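Local coordinates for protein tyrocidine synthase 2 (Brevibacillus parabrevis, PDB 6TA8) that belongs to the large modular peptide synthetases and is represented here by a chain of the condensation-domain family, at residues A[123-134]-A[404-412]; A[137-147]-A[159-167]. One frame throughout, in Å; residues are numbered along the deposited sequence.

Helix 122-134 is the first of the four elements met along the chain, and the connection 135-144 leads from it into strand 145-152. That strand turns back as strand 155-163, so contact 2 closes a short hairpin with only 11 residues between its segments. Contact 1 is completed much later, when residues 404-412 return to the helix after 269 intervening residues; its loop encloses the whole of contact 2. Contact 1 thereby ties a late excursion of the chain to the helix lying on the five-stranded sheet, while contact 2 joins two adjacent inner strands of that sheet. Direct packing links the two contacts, as between Gln134 and Ala161.

Contact 1: residues A[123-134]-A[404-412]; sequences EARILELSDQIQ and PLGTGQLFS
Leu405, Gly408 and Gln409, in the loop after strand 401-402, lie along one flank of helix 123-134 in a partly buried loop-on-helix contact on the five-stranded sheet, apolar at the start of the helical segment and polar at its end. At the apolar end the two methyls of Leu405 divide the work: CD1 packs 3.6 Å from Ile126 CD1, the side chains crossing at about a right angle, while CD2 lies 3.8 Å from CG of the extended Glu123 chain. Leu127 CD1 then rests 3.8 Å from Gly408 CA, where the loop backbone comes close. Gly408 has a positive phi of 87°, a conformation suited to glycine, and the missing side chain lets the backbone lie close against Ser130 and Asp131. Asp131 OD1 accepts a hydrogen bond from Gln409 N; its modelled length of 2.4 Å is too short to be taken literally. Gln134, bent at chi2 (-88°), turns its amide toward the loop, and NE2 donates to Thr407 O over 2.7 Å, with the oxygen 31° out of the amide plane. Leu410 CD2 comes to the same side of that amide, 3.7 Å from Gln134 OE1. Beneath both segments runs that sheet: Ser130 packs on Met60 and Leu159, Ile126 on Phe150, and Thr407 and Gln134 on Ala58. The loop thus sits beside the helix over strand 56-63, with Leu410 also joined to Asn56 through backbone hydrogen bonding.

Contact 2: residues A[137-147]-A[159-167]; sequences IDLEHGPLVHV and LVAIHHLVV
The imidazole of His163 carries Leu139 over one face, with CD2 4.1 Å from the ring centroid and almost exactly on its normal, a CH-pi contact. With CG anti to the backbone N (chi1 -161°), the His163 ring is brought over to Leu139. Leu139 CD1 lies 3.7 Å from His163 NE2, and Ile137 CG2 approaches the ring obliquely. At the edge, in plane, is Leu165 CA. Both ring nitrogens are engaged: ND1 accepts from Leu165 N at 3.3 Å, and NE2 makes a hydrogen bond to Arg52 O, so the rotation of the ring is fixed from two sides. The ring of His146 is likewise set, with Ile137 CG1 centred over a face, Pro143 O at the edge and a hydrogen bond from NE2 to Ser136 O. His164 has Val167 O at its edge, accepting from ND1, and stacks on Trp322.

Between the strands, His146 and Ala161 form a hydrogen-bonded antiparallel pair, His146 N to Ala161 O and Ala161 N to His146 O both being 2.9 Å and close to linear. Past the end of this pairing, His163 N reaches Leu144 O in a weak bond. Val145 and Ile162 lie side by side, CG1 to CG1 4.1 Å, on the face also occupied by Val147 and Val160, which helix 169-187 covers through Trp172 and Leu175. Farther along, Leu144 CD1 fits against Val166 CG1 at 3.9 Å. The strands thus form an antiparallel beta hairpin whose second strand runs into His163 and His164, the paired histidines that open the HHxxxDG signature of condensation domains.

Contact 1: residues A[123-134]-A[404-412]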
# COMPACT_ATOMS: atom_id res chain seq x y z
N GLU A 123 0.56 3.18 -27.15
CA GLU A 123 0.78 2.38 -25.94
C GLU A 123 2.25 1.99 -25.79
O GLU A 123 2.82 2.10 -24.70
CB GLU A 123 -0.11 1.13 -25.97
CG GLU A 123 -0.34 0.51 -24.61
CD GLU A 123 -1.31 -0.65 -24.65
OE1 GLU A 123 -1.18 -1.51 -25.55
OE2 GLU A 123 -2.21 -0.71 -23.79
N ALA A 124 2.88 1.52 -26.87
CA ALA A 124 4.27 1.10 -26.78
C ALA A 124 5.20 2.29 -26.53
O ALA A 124 6.25 2.13 -25.90
CB ALA A 124 4.69 0.37 -28.05
N ARG A 125 4.82 3.48 -27.01
CA ARG A 125 5.65 4.66 -26.80
C ARG A 125 5.41 5.25 -25.41
O ARG A 125 6.36 5.74 -24.78
CB ARG A 125 5.37 5.70 -27.88
CG ARG A 125 6.15 6.99 -27.74
CD ARG A 125 7.64 6.75 -27.68
NE ARG A 125 8.40 8.00 -27.72
CZ ARG A 125 9.71 8.08 -27.50
NH1 ARG A 125 10.41 6.99 -27.22
NH2 ARG A 125 10.31 9.26 -27.55
N ILE A 126 4.17 5.22 -24.93
CA ILE A 126 3.88 5.75 -23.60
C ILE A 126 4.47 4.84 -22.52
O ILE A 126 5.07 5.32 -21.55
CB ILE A 126 2.37 5.94 -23.42
CG1 ILE A 126 1.91 7.22 -24.13
CG2 ILE A 126 2.00 5.99 -21.94
CD1 ILE A 126 0.41 7.37 -24.22
N LEU A 127 4.33 3.53 -22.68
CA LEU A 127 4.89 2.60 -21.71
C LEU A 127 6.41 2.70 -21.66
O LEU A 127 7.01 2.60 -20.58
CB LEU A 127 4.46 1.17 -22.04
CG LEU A 127 5.12 0.04 -21.24
CD1 LEU A 127 4.77 0.16 -19.76
CD2 LEU A 127 4.72 -1.32 -21.79
N GLU A 128 7.05 2.89 -22.81
CA GLU A 128 8.50 3.02 -22.84
C GLU A 128 8.96 4.29 -22.14
O GLU A 128 9.94 4.28 -21.39
CB GLU A 128 9.00 2.98 -24.29
CG GLU A 128 10.51 2.84 -24.43
CD GLU A 128 10.95 2.67 -25.87
OE1 GLU A 128 10.14 2.95 -26.78
OE2 GLU A 128 12.10 2.25 -26.09
N LEU A 129 8.27 5.41 -22.38
CA LEU A 129 8.62 6.65 -21.71
C LEU A 129 8.25 6.61 -20.23
O LEU A 129 8.92 7.25 -19.41
CB LEU A 129 7.93 7.83 -22.39
CG LEU A 129 8.46 8.24 -23.77
CD1 LEU A 129 7.48 9.17 -24.46
CD2 LEU A 129 9.82 8.89 -23.64
N SER A 130 7.19 5.87 -19.87
CA SER A 130 6.79 5.79 -18.47
C SER A 130 7.86 5.10 -17.63
O SER A 130 8.19 5.57 -16.54
CB SER A 130 5.45 5.06 -18.35
OG SER A 130 4.41 5.81 -18.95
N ASP A 131 8.41 3.99 -18.13
CA ASP A 131 9.42 3.26 -17.37
C ASP A 131 10.66 4.10 -17.11
O ASP A 131 11.25 4.03 -16.03
CB ASP A 131 9.79 1.97 -18.10
CG ASP A 131 8.88 0.81 -17.75
OD1 ASP A 131 8.48 0.71 -16.57
OD2 ASP A 131 8.56 0.01 -18.65
N GLN A 132 11.07 4.91 -18.09
CA GLN A 132 12.23 5.77 -17.90
C GLN A 132 11.97 6.82 -16.83
O GLN A 132 12.87 7.17 -16.06
CB GLN A 132 12.61 6.44 -19.22
CG GLN A 132 12.84 5.46 -20.36
CD GLN A 132 13.18 6.15 -21.67
OE1 GLN A 132 13.60 7.31 -21.68
NE2 GLN A 132 12.99 5.45 -22.77
N ILE A 133 10.74 7.33 -16.76
CA ILE A 133 10.40 8.30 -15.73
C ILE A 133 10.28 7.62 -14.37
O ILE A 133 10.58 8.22 -13.33
CB ILE A 133 9.11 9.05 -16.12
CG1 ILE A 133 9.32 9.80 -17.43
CG2 ILE A 133 8.68 10.01 -15.02
CD1 ILE A 133 8.05 10.35 -18.04
N GLN A 134 9.87 6.35 -14.35
CA GLN A 134 9.76 5.62 -13.09
C GLN A 134 11.12 5.38 -12.45
O GLN A 134 11.21 5.28 -11.22
CB GLN A 134 9.05 4.28 -13.32
CG GLN A 134 7.60 4.39 -13.73
CD GLN A 134 6.66 4.46 -12.55
OE1 GLN A 134 7.09 4.37 -11.40
NE2 GLN A 134 5.38 4.63 -12.83
N PRO A 404 -6.75 3.53 -19.29
CA PRO A 404 -6.56 2.08 -19.39
C PRO A 404 -5.10 1.66 -19.49
O PRO A 404 -4.81 0.45 -19.39
CB PRO A 404 -7.33 1.70 -20.66
CG PRO A 404 -8.19 2.89 -20.97
CD PRO A 404 -7.45 4.08 -20.46
N LEU A 405 -4.18 2.59 -19.68
CA LEU A 405 -2.77 2.26 -19.85
C LEU A 405 -2.13 1.93 -18.50
O LEU A 405 -2.62 2.30 -17.44
CB LEU A 405 -2.02 3.41 -20.51
CG LEU A 405 -2.60 3.94 -21.82
CD1 LEU A 405 -1.69 5.01 -22.40
CD2 LEU A 405 -2.80 2.80 -22.81
N GLY A 406 -1.01 1.21 -18.57
CA GLY A 406 -0.26 0.89 -17.38
C GLY A 406 0.62 2.03 -16.92
O GLY A 406 0.80 3.04 -17.61
N THR A 407 1.17 1.87 -15.72
CA THR A 407 2.04 2.87 -15.12
C THR A 407 3.52 2.61 -15.37
O THR A 407 4.34 3.46 -15.01
CB THR A 407 1.79 2.94 -13.61
OG1 THR A 407 2.29 1.75 -12.99
CG2 THR A 407 0.30 3.07 -13.32
N GLY A 408 3.87 1.48 -15.96
CA GLY A 408 5.26 1.08 -16.09
C GLY A 408 5.74 0.32 -14.87
O GLY A 408 5.07 0.22 -13.84
N GLN A 409 6.94 -0.24 -15.00
CA GLN A 409 7.52 -1.04 -13.93
C GLN A 409 7.78 -0.17 -12.71
O GLN A 409 8.54 0.80 -12.77
CB GLN A 409 8.82 -1.70 -14.41
CG GLN A 409 9.57 -2.49 -13.35
CD GLN A 409 8.79 -3.68 -12.82
OE1 GLN A 409 7.88 -3.53 -12.01
NE2 GLN A 409 9.16 -4.87 -13.26
N LEU A 410 7.14 -0.52 -11.59
CA LEU A 410 7.18 0.32 -10.40
C LEU A 410 8.46 0.14 -9.60
O LEU A 410 8.95 1.10 -8.99
CB LEU A 410 5.96 0.05 -9.52
CG LEU A 410 4.62 0.53 -10.05
CD1 LEU A 410 3.47 -0.07 -9.26
CD2 LEU A 410 4.55 2.05 -10.03
N PHE A 411 9.01 -1.07 -9.56
CA PHE A 411 10.25 -1.34 -8.85
C PHE A 411 11.41 -1.44 -9.84
O PHE A 411 11.23 -1.41 -11.06
CB PHE A 411 10.13 -2.63 -8.04
CG PHE A 411 8.82 -2.79 -7.33
CD1 PHE A 411 8.56 -2.12 -6.15
CD2 PHE A 411 7.83 -3.61 -7.86
CE1 PHE A 411 7.35 -2.26 -5.50
CE2 PHE A 411 6.62 -3.76 -7.21
CZ PHE A 411 6.38 -3.08 -6.03
N SER A 412 12.61 -1.55 -9.30
CA SER A 412 13.74 -1.78 -10.17
C SER A 412 13.78 -3.25 -10.60
O SER A 412 13.43 -4.13 -9.80
CB SER A 412 15.05 -1.40 -9.48
OG SER A 412 16.15 -1.55 -10.35

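Contact 2: residues A[137-147]-A[159-167]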
# COMPACT_ATOMS: atom_id res chain seq x y z
N ILE A 137 14.11 8.79 -10.33
CA ILE A 137 13.80 9.50 -9.10
C ILE A 137 15.09 9.68 -8.30
O ILE A 137 15.79 8.71 -8.02
CB ILE A 137 12.74 8.76 -8.28
CG1 ILE A 137 11.36 8.91 -8.93
CG2 ILE A 137 12.71 9.27 -6.84
CD1 ILE A 137 10.22 8.39 -8.07
N ASP A 138 15.40 10.93 -7.96
CA ASP A 138 16.56 11.24 -7.14
C ASP A 138 16.14 11.31 -5.68
O ASP A 138 15.35 12.18 -5.30
CB ASP A 138 17.19 12.56 -7.59
CG ASP A 138 18.47 12.88 -6.84
OD1 ASP A 138 19.04 11.97 -6.20
OD2 ASP A 138 18.91 14.05 -6.90
N LEU A 139 16.66 10.40 -4.86
CA LEU A 139 16.25 10.34 -3.46
C LEU A 139 17.00 11.34 -2.59
O LEU A 139 16.44 11.82 -1.60
CB LEU A 139 16.46 8.92 -2.92
CG LEU A 139 15.20 8.06 -2.79
CD1 LEU A 139 15.55 6.68 -2.25
CD2 LEU A 139 14.17 8.75 -1.90
N GLU A 140 18.24 11.67 -2.94
CA GLU A 140 19.03 12.55 -2.08
C GLU A 140 18.72 14.03 -2.31
O GLU A 140 18.73 14.81 -1.36
CB GLU A 140 20.53 12.30 -2.28
CG GLU A 140 21.41 13.10 -1.34
CD GLU A 140 22.79 12.48 -1.16
OE1 GLU A 140 23.44 12.78 -0.14
OE2 GLU A 140 23.22 11.70 -2.03
N HIS A 141 18.43 14.42 -3.55
CA HIS A 141 18.17 15.81 -3.87
C HIS A 141 16.74 16.08 -4.30
O HIS A 141 16.35 17.26 -4.38
CB HIS A 141 19.13 16.29 -4.98
CG HIS A 141 20.55 15.84 -4.79
ND1 HIS A 141 21.14 14.89 -5.59
CD2 HIS A 141 21.49 16.20 -3.88
CE1 HIS A 141 22.39 14.69 -5.19
NE2 HIS A 141 22.62 15.48 -4.16
N GLY A 142 15.95 15.05 -4.57
CA GLY A 142 14.58 15.23 -4.99
C GLY A 142 14.49 15.77 -6.40
O GLY A 142 15.50 15.93 -7.10
N PRO A 143 13.26 16.05 -6.87
CA PRO A 143 12.02 15.83 -6.12
C PRO A 143 11.50 14.40 -6.25
O PRO A 143 11.85 13.70 -7.20
CB PRO A 143 11.06 16.83 -6.75
CG PRO A 143 11.52 16.91 -8.17
CD PRO A 143 13.02 16.75 -8.14
N LEU A 144 10.66 13.98 -5.31
CA LEU A 144 10.11 12.63 -5.31
C LEU A 144 8.83 12.51 -6.13
O LEU A 144 8.30 11.40 -6.26
CB LEU A 144 9.83 12.18 -3.87
CG LEU A 144 11.04 12.12 -2.94
CD1 LEU A 144 10.65 11.55 -1.59
CD2 LEU A 144 12.17 11.32 -3.56
N VAL A 145 8.34 13.60 -6.70
CA VAL A 145 7.10 13.60 -7.48
C VAL A 145 7.46 13.85 -8.95
O VAL A 145 8.08 14.86 -9.28
CB VAL A 145 6.11 14.66 -6.98
CG1 VAL A 145 4.81 14.59 -7.76
CG2 VAL A 145 5.85 14.47 -5.49
N HIS A 146 7.06 12.92 -9.81
CA HIS A 146 7.26 13.03 -11.25
C HIS A 146 5.90 13.06 -11.93
O HIS A 146 5.10 12.13 -11.75
CB HIS A 146 8.11 11.87 -11.79
CG HIS A 146 9.57 12.03 -11.55
ND1 HIS A 146 10.08 12.62 -10.41
CD2 HIS A 146 10.64 11.67 -12.29
CE1 HIS A 146 11.40 12.62 -10.47
NE2 HIS A 146 11.77 12.04 -11.60
N VAL A 147 5.64 14.10 -12.71
CA VAL A 147 4.38 14.26 -13.43
C VAL A 147 4.68 14.25 -14.92
O VAL A 147 5.54 15.00 -15.39
CB VAL A 147 3.65 15.56 -13.03
CG1 VAL A 147 2.27 15.61 -13.66
CG2 VAL A 147 3.54 15.66 -11.51
N LEU A 159 0.53 10.88 -16.13
CA LEU A 159 1.19 9.94 -15.23
C LEU A 159 1.72 10.69 -14.02
O LEU A 159 2.34 11.74 -14.15
CB LEU A 159 2.33 9.21 -15.94
CG LEU A 159 3.24 8.34 -15.08
CD1 LEU A 159 2.46 7.17 -14.49
CD2 LEU A 159 4.43 7.84 -15.89
N VAL A 160 1.46 10.14 -12.83
CA VAL A 160 1.90 10.73 -11.57
C VAL A 160 2.60 9.63 -10.78
O VAL A 160 1.94 8.77 -10.19
CB VAL A 160 0.74 11.33 -10.76
CG1 VAL A 160 1.25 11.92 -9.46
CG2 VAL A 160 0.00 12.38 -11.58
N ALA A 161 3.93 9.66 -10.78
CA ALA A 161 4.74 8.66 -10.09
C ALA A 161 5.42 9.30 -8.89
O ALA A 161 6.08 10.34 -9.02
CB ALA A 161 5.78 8.05 -11.03
N ILE A 162 5.25 8.69 -7.72
CA ILE A 162 5.82 9.19 -6.47
C ILE A 162 6.51 8.04 -5.75
O ILE A 162 5.96 6.93 -5.68
CB ILE A 162 4.74 9.83 -5.56
CG1 ILE A 162 3.91 10.85 -6.34
CG2 ILE A 162 5.39 10.48 -4.35
CD1 ILE A 162 2.81 11.47 -5.53
N HIS A 163 7.70 8.30 -5.22
CA HIS A 163 8.41 7.30 -4.44
C HIS A 163 7.57 6.86 -3.24
O HIS A 163 6.93 7.68 -2.58
CB HIS A 163 9.76 7.84 -3.98
CG HIS A 163 10.74 6.78 -3.59
ND1 HIS A 163 10.78 6.23 -2.33
CD2 HIS A 163 11.72 6.17 -4.30
CE1 HIS A 163 11.74 5.32 -2.28
NE2 HIS A 163 12.32 5.26 -3.46
N HIS A 164 7.59 5.56 -2.96
CA HIS A 164 6.74 4.98 -1.93
C HIS A 164 7.07 5.47 -0.53
O HIS A 164 6.30 5.20 0.40
CB HIS A 164 6.83 3.46 -1.97
CG HIS A 164 5.63 2.76 -1.43
ND1 HIS A 164 4.68 3.40 -0.65
CD2 HIS A 164 5.21 1.47 -1.55
CE1 HIS A 164 3.74 2.54 -0.32
NE2 HIS A 164 4.03 1.36 -0.85
N LEU A 165 8.18 6.20 -0.35
CA LEU A 165 8.59 6.62 0.98
C LEU A 165 7.74 7.75 1.55
O LEU A 165 7.90 8.08 2.73
CB LEU A 165 10.06 7.05 0.96
CG LEU A 165 11.10 5.97 1.24
CD1 LEU A 165 12.50 6.52 1.03
CD2 LEU A 165 10.94 5.43 2.66
N VAL A 166 6.84 8.33 0.76
CA VAL A 166 6.09 9.51 1.21
C VAL A 166 4.62 9.40 0.85
O VAL A 166 3.86 10.37 0.99
CB VAL A 166 6.69 10.80 0.62
CG1 VAL A 166 8.04 11.11 1.26
CG2 VAL A 166 6.83 10.68 -0.89
N VAL A 167 4.18 8.23 0.38
CA VAL A 167 2.80 8.02 -0.04
C VAL A 167 2.37 6.60 0.30
O VAL A 167 3.19 5.69 0.40
CB VAL A 167 2.59 8.27 -1.56
CG1 VAL A 167 2.54 9.76 -1.86
CG2 VAL A 167 3.68 7.58 -2.36